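L-amino acid deaminase (Proteus vulgaris, PDB 5HXW) probably catalyses the oxidative deamination of L-amino acids as a membrane-bound flavoprotein that carries FAD. Local coordinates at residues 240-245 with 350-355; 249-254 with 341-346. All blocks are in the same frame, centred on the assembly; numbering follows the deposited sequence.

Contact 1: 240-245 with 350-355. With FAD (flavin-adenine dinucleotide), chain G.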
ATOM      1  N   GLY A 240       8.926  -2.606   0.280  1.00 60.27           N
ATOM      2  CA  GLY A 240       7.732  -2.899   1.074  1.00 59.36           C
ATOM      3  C   GLY A 240       8.058  -3.212   2.522  1.00 59.50           C
ATOM      4  O   GLY A 240       8.637  -2.379   3.231  1.00 60.30           O
ATOM      5  N   VAL A 241       7.704  -4.427   2.940  1.00 58.54           N
ATOM      6  CA  VAL A 241       7.943  -4.902   4.312  1.00 58.45           C
ATOM      7  C   VAL A 241       9.425  -5.203   4.588  1.00 59.39           C
ATOM      8  O   VAL A 241       9.853  -5.223   5.744  1.00 61.26           O
ATOM      9  CB  VAL A 241       7.026  -6.101   4.706  1.00 57.95           C
ATOM     10  CG1 VAL A 241       5.560  -5.769   4.456  1.00 57.16           C
ATOM     11  CG2 VAL A 241       7.407  -7.395   3.990  1.00 57.24           C
ATOM     12  N   TRP A 242      10.193  -5.404   3.518  1.00 59.40           N
ATOM     13  CA  TRP A 242      11.610  -5.769   3.589  1.00 59.99           C
ATOM     14  C   TRP A 242      12.561  -4.572   3.666  1.00 61.09           C
ATOM     15  O   TRP A 242      13.774  -4.755   3.819  1.00 62.62           O
ATOM     16  CB  TRP A 242      11.986  -6.639   2.389  1.00 59.94           C
ATOM     17  CG  TRP A 242      11.123  -7.849   2.234  1.00 60.17           C
ATOM     18  CD1 TRP A 242       9.968  -7.942   1.513  1.00 59.20           C
ATOM     19  CD2 TRP A 242      11.344  -9.141   2.812  1.00 60.82           C
ATOM     20  NE1 TRP A 242       9.454  -9.210   1.606  1.00 59.64           N
ATOM     21  CE2 TRP A 242      10.277  -9.969   2.396  1.00 60.46           C
ATOM     22  CE3 TRP A 242      12.343  -9.682   3.638  1.00 61.57           C
ATOM     23  CZ2 TRP A 242      10.176 -11.316   2.782  1.00 61.02           C
ATOM     24  CZ3 TRP A 242      12.245 -11.020   4.022  1.00 61.96           C
ATOM     25  CH2 TRP A 242      11.164 -11.819   3.595  1.00 61.64           C
ATOM     26  N   SER A 243      12.013  -3.359   3.566  1.00 60.67           N
ATOM     27  CA  SER A 243      12.816  -2.130   3.527  1.00 61.84           C
ATOM     28  C   SER A 243      13.682  -1.904   4.772  1.00 63.38           C
ATOM     29  O   SER A 243      14.836  -1.472   4.651  1.00 65.36           O
ATOM     30  CB  SER A 243      11.932  -0.914   3.259  1.00 61.44           C
ATOM     31  OG  SER A 243      11.353  -0.979   1.968  1.00 60.00           O
ATOM     32  N   ARG A 244      13.130  -2.203   5.950  1.00 63.13           N
ATOM     33  CA  ARG A 244      13.876  -2.148   7.211  1.00 63.80           C
ATOM     34  C   ARG A 244      15.120  -3.046   7.174  1.00 64.75           C
ATOM     35  O   ARG A 244      16.227  -2.597   7.509  1.00 67.18           O
ATOM     36  CB  ARG A 244      12.985  -2.521   8.408  1.00 62.94           C
ATOM     37  CG  ARG A 244      13.787  -2.774   9.672  1.00 63.15           C
ATOM     38  CD  ARG A 244      12.974  -3.085  10.910  1.00 62.67           C
ATOM     39  NE  ARG A 244      13.887  -3.462  11.994  1.00 63.55           N
ATOM     40  CZ  ARG A 244      14.547  -2.611  12.784  1.00 64.26           C
ATOM     41  NH1 ARG A 244      14.408  -1.295  12.650  1.00 63.98           N
ATOM     42  NH2 ARG A 244      15.355  -3.085  13.723  1.00 65.30           N
ATOM     43  N   LEU A 245      14.921  -4.296   6.756  1.00 63.71           N
ATOM     44  CA  LEU A 245      15.979  -5.305   6.698  1.00 64.63           C
ATOM     45  C   LEU A 245      17.103  -4.928   5.724  1.00 66.17           C
ATOM     46  O   LEU A 245      18.276  -5.195   6.000  1.00 67.72           O
ATOM     47  CB  LEU A 245      15.387  -6.682   6.364  1.00 63.70           C
ATOM     48  CG  LEU A 245      16.225  -7.966   6.451  1.00 64.77           C
ATOM     49  CD1 LEU A 245      16.785  -8.228   7.844  1.00 65.59           C
ATOM     50  CD2 LEU A 245      15.381  -9.144   5.994  1.00 63.86           C
ATOM     51  N   SER A 350      21.565 -13.664   1.033  1.00 78.14           N
ATOM     52  CA  SER A 350      20.864 -12.687   1.873  1.00 76.12           C
ATOM     53  C   SER A 350      19.514 -13.241   2.340  1.00 75.08           C
ATOM     54  O   SER A 350      19.014 -14.196   1.738  1.00 75.10           O
ATOM     55  CB  SER A 350      20.669 -11.377   1.098  1.00 75.02           C
ATOM     56  OG  SER A 350      19.851 -11.565  -0.041  1.00 74.53           O
ATOM     57  N   PRO A 351      18.913 -12.646   3.403  1.00 74.78           N
ATOM     58  CA  PRO A 351      17.586 -13.095   3.854  1.00 74.09           C
ATOM     59  C   PRO A 351      16.485 -12.913   2.805  1.00 74.07           C
ATOM     60  O   PRO A 351      15.471 -13.613   2.859  1.00 74.30           O
ATOM     61  CB  PRO A 351      17.302 -12.207   5.067  1.00 73.30           C
ATOM     62  CG  PRO A 351      18.636 -11.747   5.529  1.00 74.68           C
ATOM     63  CD  PRO A 351      19.432 -11.575   4.276  1.00 75.04           C
ATOM     64  N   PHE A 352      16.699 -11.989   1.863  1.00 74.40           N
ATOM     65  CA  PHE A 352      15.796 -11.771   0.726  1.00 74.50           C
ATOM     66  C   PHE A 352      15.759 -12.968  -0.228  1.00 76.07           C
ATOM     67  O   PHE A 352      14.820 -13.107  -1.015  1.00 75.37           O
ATOM     68  CB  PHE A 352      16.188 -10.509  -0.053  1.00 73.55           C
ATOM     69  CG  PHE A 352      16.416  -9.299   0.807  1.00 72.84           C
ATOM     70  CD1 PHE A 352      15.363  -8.708   1.512  1.00 71.65           C
ATOM     71  CD2 PHE A 352      17.688  -8.736   0.905  1.00 73.22           C
ATOM     72  CE1 PHE A 352      15.580  -7.587   2.305  1.00 71.27           C
ATOM     73  CE2 PHE A 352      17.906  -7.611   1.688  1.00 72.89           C
ATOM     74  CZ  PHE A 352      16.853  -7.039   2.391  1.00 71.91           C
ATOM     75  N   GLU A 353      16.795 -13.806  -0.167  1.00 77.78           N
ATOM     76  CA  GLU A 353      16.853 -15.063  -0.913  1.00 79.31           C
ATOM     77  C   GLU A 353      16.390 -16.223  -0.028  1.00 80.11           C
ATOM     78  O   GLU A 353      15.691 -17.130  -0.494  1.00 80.84           O
ATOM     79  CB  GLU A 353      18.274 -15.323  -1.427  1.00 80.85           C
ATOM     80  CG  GLU A 353      18.826 -14.253  -2.360  1.00 80.59           C
ATOM     81  CD  GLU A 353      20.344 -14.221  -2.380  1.00 82.55           C
ATOM     82  OE1 GLU A 353      20.918 -13.258  -1.828  1.00 82.08           O
ATOM     83  OE2 GLU A 353      20.963 -15.157  -2.935  1.00 83.63           O
ATOM     84  N   GLN A 354      16.782 -16.168   1.246  1.00 80.88           N
ATOM     85  CA  GLN A 354      16.475 -17.189   2.256  1.00 81.76           C
ATOM     86  C   GLN A 354      14.978 -17.256   2.592  1.00 79.05           C
ATOM     87  O   GLN A 354      14.434 -18.337   2.837  1.00 78.59           O
ATOM     88  CB  GLN A 354      17.283 -16.903   3.525  1.00 84.45           C
ATOM     89  CG  GLN A 354      17.585 -18.116   4.393  1.00 88.30           C
ATOM     90  CD  GLN A 354      18.629 -17.819   5.455  1.00 90.63           C
ATOM     91  OE1 GLN A 354      18.401 -17.016   6.364  1.00 91.14           O
ATOM     92  NE2 GLN A 354      19.784 -18.468   5.346  1.00 92.08           N
ATOM     93  N   PHE A 355      14.338 -16.089   2.606  1.00 75.40           N
ATOM     94  CA  PHE A 355      12.915 -15.959   2.884  1.00 72.33           C
ATOM     95  C   PHE A 355      12.221 -15.289   1.692  1.00 70.30           C
ATOM     96  O   PHE A 355      11.329 -14.456   1.879  1.00 69.54           O
ATOM     97  CB  PHE A 355      12.694 -15.140   4.169  1.00 71.87           C
ATOM     98  CG  PHE A 355      13.210 -15.798   5.425  1.00 72.81           C
ATOM     99  CD1 PHE A 355      12.396 -16.665   6.162  1.00 72.47           C
ATOM    100  CD2 PHE A 355      14.503 -15.535   5.891  1.00 73.38           C
ATOM    101  CE1 PHE A 355      12.870 -17.268   7.324  1.00 72.62           C
ATOM    102  CE2 PHE A 355      14.977 -16.137   7.051  1.00 73.52           C
ATOM    103  CZ  PHE A 355      14.159 -17.000   7.769  1.00 72.77           C
TER
HETATM  104  PA  FAD G 501       5.159  -3.996  -2.171  1.00 57.05           P
HETATM  105  O1A FAD G 501       5.196  -5.168  -1.223  1.00 57.95           O
HETATM  106  O2A FAD G 501       3.992  -3.862  -3.101  1.00 57.75           O
HETATM  107  O5B FAD G 501       6.501  -4.005  -3.048  1.00 58.36           O
HETATM  108  C5B FAD G 501       7.764  -4.285  -2.461  1.00 57.69           C
HETATM  109  C4B FAD G 501       8.507  -5.226  -3.387  1.00 58.00           C
HETATM  110  O4B FAD G 501       9.908  -5.142  -3.141  1.00 58.36           O
HETATM  111  C3B FAD G 501       8.103  -6.673  -3.159  1.00 57.66           C
HETATM  112  O3B FAD G 501       7.603  -7.173  -4.403  1.00 57.25           O
HETATM  113  C2B FAD G 501       9.386  -7.373  -2.737  1.00 58.12           C
HETATM  114  O2B FAD G 501       9.513  -8.677  -3.304  1.00 58.81           O
HETATM  115  C1B FAD G 501      10.467  -6.448  -3.263  1.00 58.69           C
HETATM  116  N9A FAD G 501      11.747  -6.503  -2.521  1.00 59.72           N
HETATM  117  C8A FAD G 501      11.912  -6.358  -1.191  1.00 59.53           C
HETATM  118  N7A FAD G 501      13.218  -6.446  -0.846  1.00 60.35           N
HETATM  119  C5A FAD G 501      13.913  -6.652  -1.978  1.00 61.00           C
HETATM  120  C6A FAD G 501      15.340  -6.836  -2.332  1.00 62.29           C
HETATM  121  N6A FAD G 501      16.282  -6.811  -1.364  1.00 62.86           N
HETATM  122  N1A FAD G 501      15.660  -7.018  -3.639  1.00 62.74           N
HETATM  123  C2A FAD G 501      14.719  -7.034  -4.608  1.00 62.17           C
HETATM  124  N3A FAD G 501      13.400  -6.876  -4.357  1.00 60.67           N
HETATM  125  C4A FAD G 501      12.944  -6.681  -3.087  1.00 60.39           C
HETATM  126  N1  FAD G 501      -3.710   0.542   0.034  1.00 58.67           N
HETATM  127  C2  FAD G 501      -4.708   1.344  -0.411  1.00 59.12           C
HETATM  128  O2  FAD G 501      -4.393   2.431  -0.938  1.00 59.33           O
HETATM  129  N3  FAD G 501      -6.009   1.008  -0.293  1.00 59.95           N
HETATM  130  C4  FAD G 501      -6.408  -0.151   0.270  1.00 60.14           C
HETATM  131  O4  FAD G 501      -7.628  -0.433   0.358  1.00 61.17           O
HETATM  132  C4X FAD G 501      -5.367  -1.091   0.779  1.00 58.51           C
HETATM  133  N5  FAD G 501      -5.668  -2.278   1.361  1.00 58.53           N
HETATM  134  C5X FAD G 501      -4.697  -3.112   1.828  1.00 57.70           C
HETATM  135  C6  FAD G 501      -5.033  -4.334   2.422  1.00 57.42           C
HETATM  136  C7  FAD G 501      -4.039  -5.199   2.888  1.00 56.73           C
HETATM  137  C7M FAD G 501      -4.440  -6.508   3.524  1.00 56.73           C
HETATM  138  C8  FAD G 501      -2.602  -4.807   2.747  1.00 56.47           C
HETATM  139  C8M FAD G 501      -1.463  -5.671   3.213  1.00 56.48           C
HETATM  140  C9  FAD G 501      -2.273  -3.597   2.158  1.00 56.48           C
HETATM  141  C9A FAD G 501      -3.257  -2.730   1.692  1.00 56.96           C
HETATM  142  N10 FAD G 501      -2.913  -1.499   1.075  1.00 57.36           N
HETATM  143  C10 FAD G 501      -3.954  -0.655   0.622  1.00 57.97           C
HETATM  144  C1' FAD G 501      -1.509  -1.082   0.968  1.00 56.37           C
HETATM  145  C2' FAD G 501      -0.766  -1.314  -0.327  1.00 55.56           C
HETATM  146  O2' FAD G 501      -0.874  -2.688  -0.704  1.00 54.83           O
HETATM  147  C3' FAD G 501       0.702  -0.996  -0.050  1.00 56.33           C
HETATM  148  O3' FAD G 501       0.851   0.177   0.781  1.00 55.88           O
HETATM  149  C4' FAD G 501       1.511  -0.839  -1.335  1.00 56.58           C
HETATM  150  O4' FAD G 501       1.421  -2.022  -2.152  1.00 56.55           O
HETATM  151  C5' FAD G 501       2.963  -0.579  -0.974  1.00 56.36           C
HETATM  152  O5' FAD G 501       3.750  -0.771  -2.136  1.00 57.13           O
HETATM  153  P   FAD G 501       5.294  -1.167  -2.018  1.00 56.59           P
HETATM  154  O1P FAD G 501       5.812  -1.209  -3.427  1.00 58.07           O
HETATM  155  O2P FAD G 501       5.949  -0.245  -1.027  1.00 58.78           O
HETATM  156  O3P FAD G 501       5.292  -2.629  -1.338  1.00 57.01           O
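Phe352, whose ring packs against Trp242 and Leu245, sits in the short helix 351-354, and the start of that helix is gripped at Glu353 OE1. Glu353 OE1 accepts from Ser350 N at 3.0 Å, which comes from above the carboxylate plane, and from Ser350 OG at 2.7 Å, which meets its anti lone pair; a salt bridge to Arg211 makes a third partner. Serine suits the N-cap position because its short hydroxyl can donate to the same carboxylate oxygen that takes its own N-H, and Pro351 suits the next place because no amide hydrogen is needed there. Pro351 CB then meets Leu245 CD2 at 3.7 Å. The side chains of Trp242 and Phe352 run alongside each other in opposite senses, Trp242 CB lying 3.7 Å from Phe352 CE1. One face of the Phe352 ring is turned to the adenine amino group: FAD N6A stands 3.2 Å above the plane of the Phe352 ring, over its centre. Trp242 borders the same adenine, its CB 3.5 Å from FAD N7A, while the far corner of the indole, Trp242 CH2, reaches Phe355 CB at 3.7 Å. The indole thus spans from cofactor to helix end, and its NE1 is hydrogen-bonded to Glu74. Gly240 suits the turn beside the pyrophosphate: its phi is positive (60°, with psi -119°), and Gly240 N lies 3.4 Å from FAD C5B. The contact therefore forms part of the adenine end of the FAD pocket, in a fold of Rossmann type. Segment 240-245 leads from strand 235-237 into helix 243-248, with Ser243 OG hydrogen-bonded to Thr417 OG1 on strand 413-417, while Phe355 packs on Asn336 and Met339 of helix 332-339.

Contact 2: 249-254 with 341-346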
ATOM      1  N   ASN A 249      21.315  -3.791   7.125  1.00 72.79           N
ATOM      2  CA  ASN A 249      22.625  -4.200   6.608  1.00 73.74           C
ATOM      3  C   ASN A 249      23.536  -3.017   6.261  1.00 74.97           C
ATOM      4  O   ASN A 249      24.760  -3.167   6.215  1.00 76.33           O
ATOM      5  CB  ASN A 249      22.454  -5.110   5.388  1.00 72.36           C
ATOM      6  CG  ASN A 249      23.692  -5.943   5.089  1.00 73.15           C
ATOM      7  OD1 ASN A 249      24.435  -6.330   5.992  1.00 74.83           O
ATOM      8  ND2 ASN A 249      23.911  -6.234   3.811  1.00 72.33           N
ATOM      9  N   LEU A 250      22.922  -1.858   6.014  1.00 74.19           N
ATOM     10  CA  LEU A 250      23.641  -0.603   5.771  1.00 75.74           C
ATOM     11  C   LEU A 250      23.718   0.269   7.033  1.00 77.11           C
ATOM     12  O   LEU A 250      24.123   1.437   6.967  1.00 78.82           O
ATOM     13  CB  LEU A 250      23.009   0.173   4.601  1.00 74.56           C
ATOM     14  CG  LEU A 250      22.778  -0.483   3.230  1.00 73.43           C
ATOM     15  CD1 LEU A 250      22.041   0.492   2.328  1.00 72.88           C
ATOM     16  CD2 LEU A 250      24.060  -0.968   2.560  1.00 74.94           C
ATOM     17  N   ASN A 251      23.338  -0.321   8.173  1.00 76.76           N
ATOM     18  CA  ASN A 251      23.364   0.321   9.502  1.00 77.53           C
ATOM     19  C   ASN A 251      22.539   1.611   9.636  1.00 77.56           C
ATOM     20  O   ASN A 251      22.963   2.575  10.287  1.00 79.18           O
ATOM     21  CB  ASN A 251      24.808   0.502  10.000  1.00 79.81           C
ATOM     22  CG  ASN A 251      25.458  -0.810  10.392  1.00 80.18           C
ATOM     23  OD1 ASN A 251      25.108  -1.415  11.411  1.00 79.35           O
ATOM     24  ND2 ASN A 251      26.419  -1.255   9.589  1.00 80.73           N
ATOM     25  N   VAL A 252      21.361   1.609   9.008  1.00 75.78           N
ATOM     26  CA  VAL A 252      20.387   2.698   9.116  1.00 75.71           C
ATOM     27  C   VAL A 252      19.078   2.123   9.663  1.00 74.44           C
ATOM     28  O   VAL A 252      18.482   1.221   9.064  1.00 72.93           O
ATOM     29  CB  VAL A 252      20.164   3.426   7.759  1.00 75.33           C
ATOM     30  CG1 VAL A 252      19.024   4.439   7.844  1.00 74.06           C
ATOM     31  CG2 VAL A 252      21.440   4.118   7.293  1.00 76.48           C
ATOM     32  N   ASP A 253      18.645   2.661  10.801  1.00 75.36           N
ATOM     33  CA  ASP A 253      17.448   2.197  11.498  1.00 74.30           C
ATOM     34  C   ASP A 253      16.159   2.703  10.841  1.00 72.34           C
ATOM     35  O   ASP A 253      15.891   3.910  10.827  1.00 73.46           O
ATOM     36  CB  ASP A 253      17.508   2.624  12.972  1.00 76.61           C
ATOM     37  CG  ASP A 253      16.385   2.030  13.805  1.00 77.05           C
ATOM     38  OD1 ASP A 253      16.329   0.787  13.941  1.00 76.33           O
ATOM     39  OD2 ASP A 253      15.561   2.813  14.330  1.00 78.04           O
ATOM     40  N   VAL A 254      15.374   1.773  10.295  1.00 69.58           N
ATOM     41  CA  VAL A 254      14.035   2.077   9.777  1.00 67.25           C
ATOM     42  C   VAL A 254      13.023   1.432  10.724  1.00 65.92           C
ATOM     43  O   VAL A 254      12.957   0.204  10.798  1.00 65.83           O
ATOM     44  CB  VAL A 254      13.828   1.568   8.326  1.00 66.38           C
ATOM     45  CG1 VAL A 254      12.410   1.853   7.839  1.00 65.43           C
ATOM     46  CG2 VAL A 254      14.826   2.215   7.380  1.00 66.73           C
ATOM     47  N   SER A 341      19.309 -12.697   9.819  1.00 78.95           N
ATOM     48  CA  SER A 341      20.528 -11.955  10.142  1.00 79.27           C
ATOM     49  C   SER A 341      20.302 -10.449  10.065  1.00 77.69           C
ATOM     50  O   SER A 341      19.475  -9.972   9.280  1.00 75.58           O
ATOM     51  CB  SER A 341      21.681 -12.366   9.225  1.00 80.97           C
ATOM     52  OG  SER A 341      22.292 -13.555   9.693  1.00 83.37           O
ATOM     53  N   THR A 342      21.025  -9.718  10.910  1.00 78.20           N
ATOM     54  CA  THR A 342      21.023  -8.256  10.894  1.00 77.75           C
ATOM     55  C   THR A 342      22.099  -7.747   9.934  1.00 78.14           C
ATOM     56  O   THR A 342      22.021  -6.617   9.448  1.00 77.65           O
ATOM     57  CB  THR A 342      21.234  -7.655  12.303  1.00 78.83           C
ATOM     58  OG1 THR A 342      22.489  -8.095  12.836  1.00 81.70           O
ATOM     59  CG2 THR A 342      20.110  -8.069  13.253  1.00 78.17           C
ATOM     60  N   HIS A 343      23.096  -8.598   9.675  1.00 79.54           N
ATOM     61  CA  HIS A 343      24.203  -8.293   8.766  1.00 81.09           C
ATOM     62  C   HIS A 343      24.633  -9.493   7.935  1.00 81.08           C
ATOM     63  O   HIS A 343      24.651 -10.627   8.419  1.00 81.78           O
ATOM     64  CB  HIS A 343      25.395  -7.716   9.529  1.00 83.74           C
ATOM     65  CG  HIS A 343      25.226  -6.274   9.885  1.00 85.54           C
ATOM     66  ND1 HIS A 343      24.563  -5.862  11.022  1.00 86.05           N
ATOM     67  CD2 HIS A 343      25.604  -5.146   9.240  1.00 86.67           C
ATOM     68  CE1 HIS A 343      24.552  -4.543  11.069  1.00 86.71           C
ATOM     69  NE2 HIS A 343      25.178  -4.083  10.001  1.00 87.36           N
ATOM     70  N   TRP A 344      24.962  -9.220   6.674  1.00 80.45           N
ATOM     71  CA  TRP A 344      25.433 -10.230   5.731  1.00 80.69           C
ATOM     72  C   TRP A 344      26.364  -9.618   4.690  1.00 82.54           C
ATOM     73  O   TRP A 344      26.214  -8.449   4.311  1.00 81.73           O
ATOM     74  CB  TRP A 344      24.260 -10.941   5.047  1.00 78.36           C
ATOM     75  CG  TRP A 344      23.322 -10.015   4.319  1.00 76.71           C
ATOM     76  CD1 TRP A 344      23.378  -9.659   2.999  1.00 76.07           C
ATOM     77  CD2 TRP A 344      22.192  -9.324   4.871  1.00 74.60           C
ATOM     78  NE1 TRP A 344      22.358  -8.794   2.696  1.00 74.06           N
ATOM     79  CE2 TRP A 344      21.612  -8.570   3.823  1.00 73.29           C
ATOM     80  CE3 TRP A 344      21.612  -9.269   6.151  1.00 74.03           C
ATOM     81  CZ2 TRP A 344      20.476  -7.768   4.012  1.00 71.70           C
ATOM     82  CZ3 TRP A 344      20.479  -8.468   6.340  1.00 72.65           C
ATOM     83  CH2 TRP A 344      19.924  -7.731   5.271  1.00 71.57           C
ATOM     84  N   ASN A 345      27.330 -10.420   4.246  1.00 84.76           N
ATOM     85  CA  ASN A 345      28.238 -10.046   3.169  1.00 86.13           C
ATOM     86  C   ASN A 345      27.521 -10.092   1.827  1.00 85.07           C
ATOM     87  O   ASN A 345      26.637 -10.928   1.615  1.00 84.05           O
ATOM     88  CB  ASN A 345      29.456 -10.965   3.164  1.00 88.73           C
ATOM     89  CG  ASN A 345      30.281 -10.847   4.433  1.00 90.77           C
ATOM     90  OD1 ASN A 345      30.918  -9.821   4.683  1.00 92.19           O
ATOM     91  ND2 ASN A 345      30.274 -11.902   5.242  1.00 90.88           N
ATOM     92  N   LEU A 346      27.906  -9.192   0.925  1.00 85.25           N
ATOM     93  CA  LEU A 346      27.217  -9.036  -0.360  1.00 83.98           C
ATOM     94  C   LEU A 346      27.534 -10.146  -1.373  1.00 85.18           C
ATOM     95  O   LEU A 346      26.894 -10.236  -2.424  1.00 83.99           O
ATOM     96  CB  LEU A 346      27.466  -7.635  -0.949  1.00 83.66           C
ATOM     97  CG  LEU A 346      27.165  -6.392  -0.088  1.00 83.01           C
ATOM     98  CD1 LEU A 346      27.495  -5.115  -0.847  1.00 83.69           C
ATOM     99  CD2 LEU A 346      25.728  -6.347   0.413  1.00 80.30           C
TER
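Asn249 and Asn251 meet the loop 341-346 where helix 243-248 ends in a Schellman motif, with Val252 N bonded to Met247 O and Asn251 N to Gln248 O. Asn251 is the C-prime residue, and its positive phi is one that asparagine tolerates well. The main grip is made by Asn249. Its chi1 of -160° sets CG anti to the backbone N, and chi2 of 32° turns the carboxamide to within 19° of the indole plane of Trp344, on which it stacks. Asn249 ND2 lies 3.2 Å above the plane of the Trp344 ring, displaced from the centre toward its margin, and Asn249 CB makes a CH-pi contact at 3.7 Å from the centroid of the six-membered ring of Trp344. The amide's two ends bind the backbone of the same tryptophan. Trp344 N donates to Asn249 OD1 at 3.0 Å in a nearly straight bond, from above the carbonyl plane, and Asn249 ND2 donates to Trp344 O at 3.2 Å. Asparagine suits this place because one short flat group can both accept and donate while lying on a ring. The NE1 of Trp344 is spent on Arg211 O. Farther out, the side chains of Asn251 and His343 meet roughly perpendicular, and His343 NE2 gives Asn251 OD1 a weak hydrogen bond of 3.0 Å.

The centres of contact 1 and contact 2 lie 10 Å apart, and both segments of contact 2 fall, in sequence, between those of contact 1. Helix 243-248 joins one segment of each, and Arg244 ties the early part of the helix to the loop beyond its end: Arg244 NH1 forms a salt bridge with Asp253 OD1 at 3.1 Å and probably a hydrogen bond with Val254 O at 2.8 Å. The aromatic side chains of the two contacts also meet, Phe352 CE2 lying 3.5 Å from Trp344 CZ2. Contact 1 touches the FAD adenine directly, whereas the side chain of Trp344 stays about 7 Å from the cofactor, placing contact 2 in a second shell. Arg211 bonds to both.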